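Local coordinates for antifungal protein GAFP-1 (Gastrodia elata, PDB 1XD5) that probably binds mannose-containing glycans as a monomeric monocot lectin and acts as an antifungal protein of the orchid, at residues G13-I25 against Y83-I95. Sequence-based numbering, arbitrary orientation.
Sequences GGSLAEGGYLFII and YYLILQRDRNVVI. With SO4 (sulfate ion), chain F.
Two beta hairpins from different four-stranded sheets of the bulb-type lectin fold pack together through side chains, with Leu87 of one set between Leu16, Glu18, Tyr21 and Phe23 of the other. Leu87 CG stands anti to the backbone N (chi1 177°), and Leu87 CD2 lies over hairpin 15-25, 3.5 Å from Leu16 O and within touching distance of Tyr21 CB and Phe23 CB. Deeper in, Leu16 CD1 meets Leu85 CD2 at 3.8 Å. The Phe23 ring takes Val93 CG1 over one face, 3.9 Å from the ring centroid and shifted toward the rim, while Leu31 and Leu33 of the neighbouring strand 31-35 also touch this phenylalanine. Three such antiparallel sheets make up the beta-prism II fold of monocot mannose-binding lectins, and these apolar residues fill the interior between two of them. Toward the hairpin ends, where Glu18-Tyr21 forms a type II' turn and Gln88-Arg91 a type I turn, the contact becomes more polar. Arg91 CG lies almost exactly over the centre of the Tyr21 ring in a CH-pi contact, 3.5 Å from the centroid; beyond it the chain bends at chi3 (69°), and the guanidinium leads away to Asp35 and a sulfate, probably from the crystallisation liquor. At the edge of the same ring, one water is hydrogen-bonded to Tyr21 OH (2.6 Å) and donates to Arg89 O. Glu18 OE2 sits over the face of the Arg89 guanidinium, 3.7 Å from Arg89 NH1, a long salt bridge resting on charge alone since no N-H points at the oxygen.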
loop_
_atom_site.group_PDB
_atom_site.type_symbol
_atom_site.label_atom_id
_atom_site.label_comp_id
_atom_site.label_asym_id
_atom_site.label_seq_id
_atom_site.Cartn_x
_atom_site.Cartn_y
_atom_site.Cartn_z
ATOM N N GLY A 13 -7.541 -3.350 8.594
ATOM C CA GLY A 13 -7.577 -4.779 8.325
ATOM C C GLY A 13 -7.858 -5.075 6.863
ATOM O O GLY A 13 -7.831 -6.232 6.448
ATOM N N GLY A 14 -8.135 -4.026 6.092
ATOM C CA GLY A 14 -8.346 -4.137 4.664
ATOM C C GLY A 14 -7.062 -4.483 3.946
ATOM O O GLY A 14 -5.981 -4.229 4.459
ATOM N N SER A 15 -7.180 -5.061 2.758
ATOM C CA SER A 15 -6.012 -5.582 2.077
ATOM C C SER A 15 -6.156 -5.670 0.574
ATOM O O SER A 15 -7.265 -5.649 0.014
ATOM C CB SER A 15 -5.657 -6.972 2.633
ATOM O OG SER A 15 -6.717 -7.882 2.367
ATOM N N LEU A 16 -5.004 -5.765 -0.072
ATOM C CA LEU A 16 -4.922 -6.219 -1.436
ATOM C C LEU A 16 -4.485 -7.670 -1.358
ATOM O O LEU A 16 -3.681 -8.030 -0.496
ATOM C CB LEU A 16 -3.887 -5.411 -2.215
ATOM C CG LEU A 16 -4.035 -3.890 -2.235
ATOM C CD1 LEU A 16 -2.954 -3.318 -3.155
ATOM C CD2 LEU A 16 -5.455 -3.444 -2.668
ATOM N N ALA A 17 -5.016 -8.497 -2.244
ATOM C CA ALA A 17 -4.667 -9.903 -2.254
ATOM C C ALA A 17 -4.457 -10.394 -3.680
ATOM O O ALA A 17 -5.152 -9.969 -4.603
ATOM C CB ALA A 17 -5.755 -10.715 -1.569
ATOM N N GLU A 18 -3.486 -11.281 -3.845
ATOM C CA GLU A 18 -3.227 -11.934 -5.118
ATOM C C GLU A 18 -2.646 -13.298 -4.786
ATOM O O GLU A 18 -1.501 -13.398 -4.354
ATOM C CB GLU A 18 -2.243 -11.106 -5.965
ATOM C CG GLU A 18 -1.977 -11.646 -7.373
ATOM C CD GLU A 18 -3.230 -12.113 -8.102
ATOM O OE1 GLU A 18 -4.051 -11.263 -8.508
ATOM O OE2 GLU A 18 -3.396 -13.337 -8.280
ATOM N N GLY A 19 -3.456 -14.341 -4.948
ATOM C CA GLY A 19 -3.047 -15.682 -4.590
ATOM C C GLY A 19 -2.643 -15.736 -3.134
ATOM O O GLY A 19 -3.429 -15.370 -2.267
ATOM N N GLY A 20 -1.412 -16.169 -2.872
ATOM C CA GLY A 20 -0.890 -16.263 -1.518
ATOM C C GLY A 20 -0.270 -14.976 -0.995
ATOM O O GLY A 20 0.295 -14.961 0.100
ATOM N N TYR A 21 -0.349 -13.901 -1.785
ATOM C CA TYR A 21 0.193 -12.610 -1.366
ATOM C C TYR A 21 -0.878 -11.731 -0.756
ATOM O O TYR A 21 -1.989 -11.609 -1.283
ATOM C CB TYR A 21 0.867 -11.871 -2.534
ATOM C CG TYR A 21 1.895 -12.685 -3.291
ATOM C CD1 TYR A 21 2.010 -12.570 -4.673
ATOM C CD2 TYR A 21 2.758 -13.564 -2.624
ATOM C CE1 TYR A 21 2.951 -13.309 -5.376
ATOM C CE2 TYR A 21 3.698 -14.313 -3.318
ATOM C CZ TYR A 21 3.789 -14.175 -4.693
ATOM O OH TYR A 21 4.714 -14.907 -5.385
ATOM N N LEU A 22 -0.521 -11.103 0.362
ATOM C CA LEU A 22 -1.451 -10.282 1.108
ATOM C C LEU A 22 -0.748 -9.006 1.516
ATOM O O LEU A 22 0.275 -9.058 2.195
ATOM C CB LEU A 22 -1.923 -11.037 2.357
ATOM C CG LEU A 22 -2.977 -10.369 3.245
ATOM C CD1 LEU A 22 -4.337 -10.393 2.558
ATOM C CD2 LEU A 22 -3.046 -11.093 4.575
ATOM N N PHE A 23 -1.307 -7.870 1.110
ATOM C CA PHE A 23 -0.762 -6.563 1.471
ATOM C C PHE A 23 -1.821 -5.887 2.310
ATOM O O PHE A 23 -2.874 -5.492 1.796
ATOM C CB PHE A 23 -0.482 -5.744 0.212
ATOM C CG PHE A 23 0.342 -4.502 0.453
ATOM C CD1 PHE A 23 1.631 -4.587 0.951
ATOM C CD2 PHE A 23 -0.166 -3.249 0.132
ATOM C CE1 PHE A 23 2.402 -3.449 1.140
ATOM C CE2 PHE A 23 0.598 -2.103 0.337
ATOM C CZ PHE A 23 1.880 -2.209 0.831
ATOM N N ILE A 24 -1.542 -5.766 3.604
ATOM C CA ILE A 24 -2.585 -5.455 4.570
ATOM C C ILE A 24 -2.205 -4.297 5.503
ATOM O O ILE A 24 -1.085 -4.218 6.001
ATOM C CB ILE A 24 -2.984 -6.746 5.349
ATOM C CG1 ILE A 24 -4.119 -6.479 6.343
ATOM C CG2 ILE A 24 -1.769 -7.390 6.036
ATOM C CD1 ILE A 24 -4.844 -7.769 6.827
ATOM N N ILE A 25 -3.149 -3.385 5.715
ATOM C CA ILE A 25 -2.970 -2.375 6.755
ATOM C C ILE A 25 -3.592 -2.907 8.049
ATOM O O ILE A 25 -4.803 -3.117 8.147
ATOM C CB ILE A 25 -3.521 -0.988 6.322
ATOM C CG1 ILE A 25 -3.408 0.039 7.461
ATOM C CG2 ILE A 25 -4.965 -1.080 5.805
ATOM C CD1 ILE A 25 -1.960 0.384 7.858
ATOM N N TYR A 83 -3.996 7.513 -10.170
ATOM C CA TYR A 83 -2.955 6.555 -9.820
ATOM C C TYR A 83 -3.630 5.325 -9.248
ATOM O O TYR A 83 -4.780 5.390 -8.811
ATOM C CB TYR A 83 -1.988 7.155 -8.794
ATOM C CG TYR A 83 -1.314 8.427 -9.258
ATOM C CD1 TYR A 83 -1.822 9.679 -8.897
ATOM C CD2 TYR A 83 -0.185 8.382 -10.072
ATOM C CE1 TYR A 83 -1.218 10.851 -9.336
ATOM C CE2 TYR A 83 0.435 9.546 -10.511
ATOM C CZ TYR A 83 -0.093 10.776 -10.145
ATOM O OH TYR A 83 0.522 11.926 -10.571
ATOM N N TYR A 84 -2.931 4.196 -9.254
ATOM C CA TYR A 84 -3.434 3.030 -8.540
ATOM C C TYR A 84 -2.289 2.270 -7.931
ATOM O O TYR A 84 -1.186 2.262 -8.471
ATOM C CB TYR A 84 -4.305 2.116 -9.422
ATOM C CG TYR A 84 -3.603 1.554 -10.630
ATOM C CD1 TYR A 84 -3.497 2.301 -11.795
ATOM C CD2 TYR A 84 -3.062 0.270 -10.619
ATOM C CE1 TYR A 84 -2.848 1.799 -12.920
ATOM C CE2 TYR A 84 -2.406 -0.249 -11.748
ATOM C CZ TYR A 84 -2.317 0.533 -12.892
ATOM O OH TYR A 84 -1.677 0.077 -14.012
ATOM N N LEU A 85 -2.570 1.667 -6.785
ATOM C CA LEU A 85 -1.666 0.750 -6.107
ATOM C C LEU A 85 -2.070 -0.676 -6.485
ATOM O O LEU A 85 -3.249 -1.015 -6.444
ATOM C CB LEU A 85 -1.806 0.932 -4.597
ATOM C CG LEU A 85 -0.943 0.040 -3.709
ATOM C CD1 LEU A 85 0.510 0.479 -3.788
ATOM C CD2 LEU A 85 -1.458 0.101 -2.275
ATOM N N ILE A 86 -1.103 -1.506 -6.859
ATOM C CA ILE A 86 -1.436 -2.869 -7.251
ATOM C C ILE A 86 -0.465 -3.883 -6.660
ATOM O O ILE A 86 0.751 -3.656 -6.633
ATOM C CB ILE A 86 -1.540 -2.999 -8.803
ATOM C CG1 ILE A 86 -2.057 -4.389 -9.207
ATOM C CG2 ILE A 86 -0.202 -2.654 -9.483
ATOM C CD1 ILE A 86 -2.531 -4.487 -10.638
ATOM N N LEU A 87 -1.020 -4.986 -6.166
ATOM C CA LEU A 87 -0.229 -6.145 -5.780
ATOM C C LEU A 87 -0.098 -7.070 -6.997
ATOM O O LEU A 87 -1.066 -7.697 -7.426
ATOM C CB LEU A 87 -0.884 -6.847 -4.586
ATOM C CG LEU A 87 -0.295 -8.144 -4.014
ATOM C CD1 LEU A 87 1.191 -8.060 -3.830
ATOM C CD2 LEU A 87 -0.975 -8.491 -2.693
ATOM N N GLN A 88 1.104 -7.125 -7.562
ATOM C CA GLN A 88 1.335 -7.851 -8.798
ATOM C C GLN A 88 1.549 -9.341 -8.570
ATOM O O GLN A 88 1.900 -9.779 -7.467
ATOM C CB GLN A 88 2.533 -7.266 -9.543
ATOM C CG GLN A 88 2.399 -5.783 -9.852
ATOM C CD GLN A 88 3.520 -5.278 -10.726
ATOM O OE1 GLN A 88 4.618 -5.865 -10.771
ATOM N NE2 GLN A 88 3.257 -4.200 -11.427
ATOM N N ARG A 89 1.349 -10.110 -9.635
ATOM C CA ARG A 89 1.558 -11.547 -9.592
ATOM C C ARG A 89 3.032 -11.925 -9.386
ATOM O O ARG A 89 3.328 -13.059 -9.037
ATOM C CB ARG A 89 1.003 -12.191 -10.863
ATOM C CG ARG A 89 -0.521 -12.344 -10.842
ATOM C CD ARG A 89 -1.104 -12.725 -12.185
ATOM N NE ARG A 89 -2.557 -12.875 -12.159
ATOM C CZ ARG A 89 -3.198 -13.992 -11.828
ATOM N NH1 ARG A 89 -2.528 -15.077 -11.464
ATOM N NH2 ARG A 89 -4.524 -14.017 -11.848
ATOM N N ASP A 90 3.951 -10.984 -9.609
ATOM C CA ASP A 90 5.371 -11.218 -9.310
ATOM C C ASP A 90 5.734 -10.775 -7.884
ATOM O O ASP A 90 6.920 -10.698 -7.534
ATOM C CB ASP A 90 6.274 -10.539 -10.344
ATOM C CG ASP A 90 6.292 -9.016 -10.206
ATOM O OD1 ASP A 90 5.422 -8.458 -9.506
ATOM O OD2 ASP A 90 7.141 -8.294 -10.773
ATOM N N ARG A 91 4.706 -10.487 -7.077
ATOM C CA ARG A 91 4.852 -10.110 -5.661
ATOM C C ARG A 91 5.329 -8.673 -5.412
ATOM O O ARG A 91 5.504 -8.272 -4.256
ATOM C CB ARG A 91 5.747 -11.106 -4.903
ATOM C CG ARG A 91 5.430 -11.200 -3.413
ATOM C CD ARG A 91 6.400 -12.063 -2.627
ATOM N NE ARG A 91 7.722 -11.447 -2.525
ATOM C CZ ARG A 91 8.713 -11.918 -1.769
ATOM N NH1 ARG A 91 8.537 -13.008 -1.025
ATOM N NH2 ARG A 91 9.881 -11.298 -1.759
ATOM N N ASN A 92 5.557 -7.904 -6.478
ATOM C CA ASN A 92 5.890 -6.488 -6.324
ATOM C C ASN A 92 4.609 -5.740 -6.004
ATOM O O ASN A 92 3.536 -6.119 -6.470
ATOM C CB ASN A 92 6.568 -5.900 -7.584
ATOM C CG ASN A 92 7.593 -4.797 -7.252
ATOM O OD1 ASN A 92 7.776 -4.441 -6.092
ATOM N ND2 ASN A 92 8.271 -4.270 -8.278
ATOM N N VAL A 93 4.711 -4.709 -5.173
ATOM C CA VAL A 93 3.576 -3.838 -4.891
ATOM C C VAL A 93 3.994 -2.504 -5.466
ATOM O O VAL A 93 5.043 -1.983 -5.105
ATOM C CB VAL A 93 3.290 -3.707 -3.382
ATOM C CG1 VAL A 93 2.071 -2.803 -3.129
ATOM C CG2 VAL A 93 3.043 -5.075 -2.764
ATOM N N VAL A 94 3.201 -1.981 -6.392
ATOM C CA VAL A 94 3.622 -0.838 -7.207
ATOM C C VAL A 94 2.501 0.193 -7.313
ATOM O O VAL A 94 1.337 -0.165 -7.390
ATOM C CB VAL A 94 4.038 -1.293 -8.629
ATOM C CG1 VAL A 94 4.682 -0.146 -9.439
ATOM C CG2 VAL A 94 4.980 -2.513 -8.574
ATOM N N ILE A 95 2.860 1.476 -7.314
ATOM C CA ILE A 95 1.918 2.525 -7.703
ATOM C C ILE A 95 2.220 2.917 -9.147
ATOM O O ILE A 95 3.374 3.215 -9.486
ATOM C CB ILE A 95 2.020 3.775 -6.789
ATOM C CG1 ILE A 95 1.795 3.400 -5.322
ATOM C CG2 ILE A 95 1.004 4.853 -7.240
ATOM C CD1 ILE A 95 2.087 4.522 -4.324
HETATM S S SO4 F . 12.068 -13.309 0.439
HETATM O O1 SO4 F . 13.258 -13.757 -0.252
HETATM O O2 SO4 F . 11.874 -11.888 0.175
HETATM O O3 SO4 F . 12.232 -13.487 1.875
HETATM O O4 SO4 F . 10.925 -14.087 -0.034
HETATM O O HOH W 1 5.243 -14.524 -7.898
#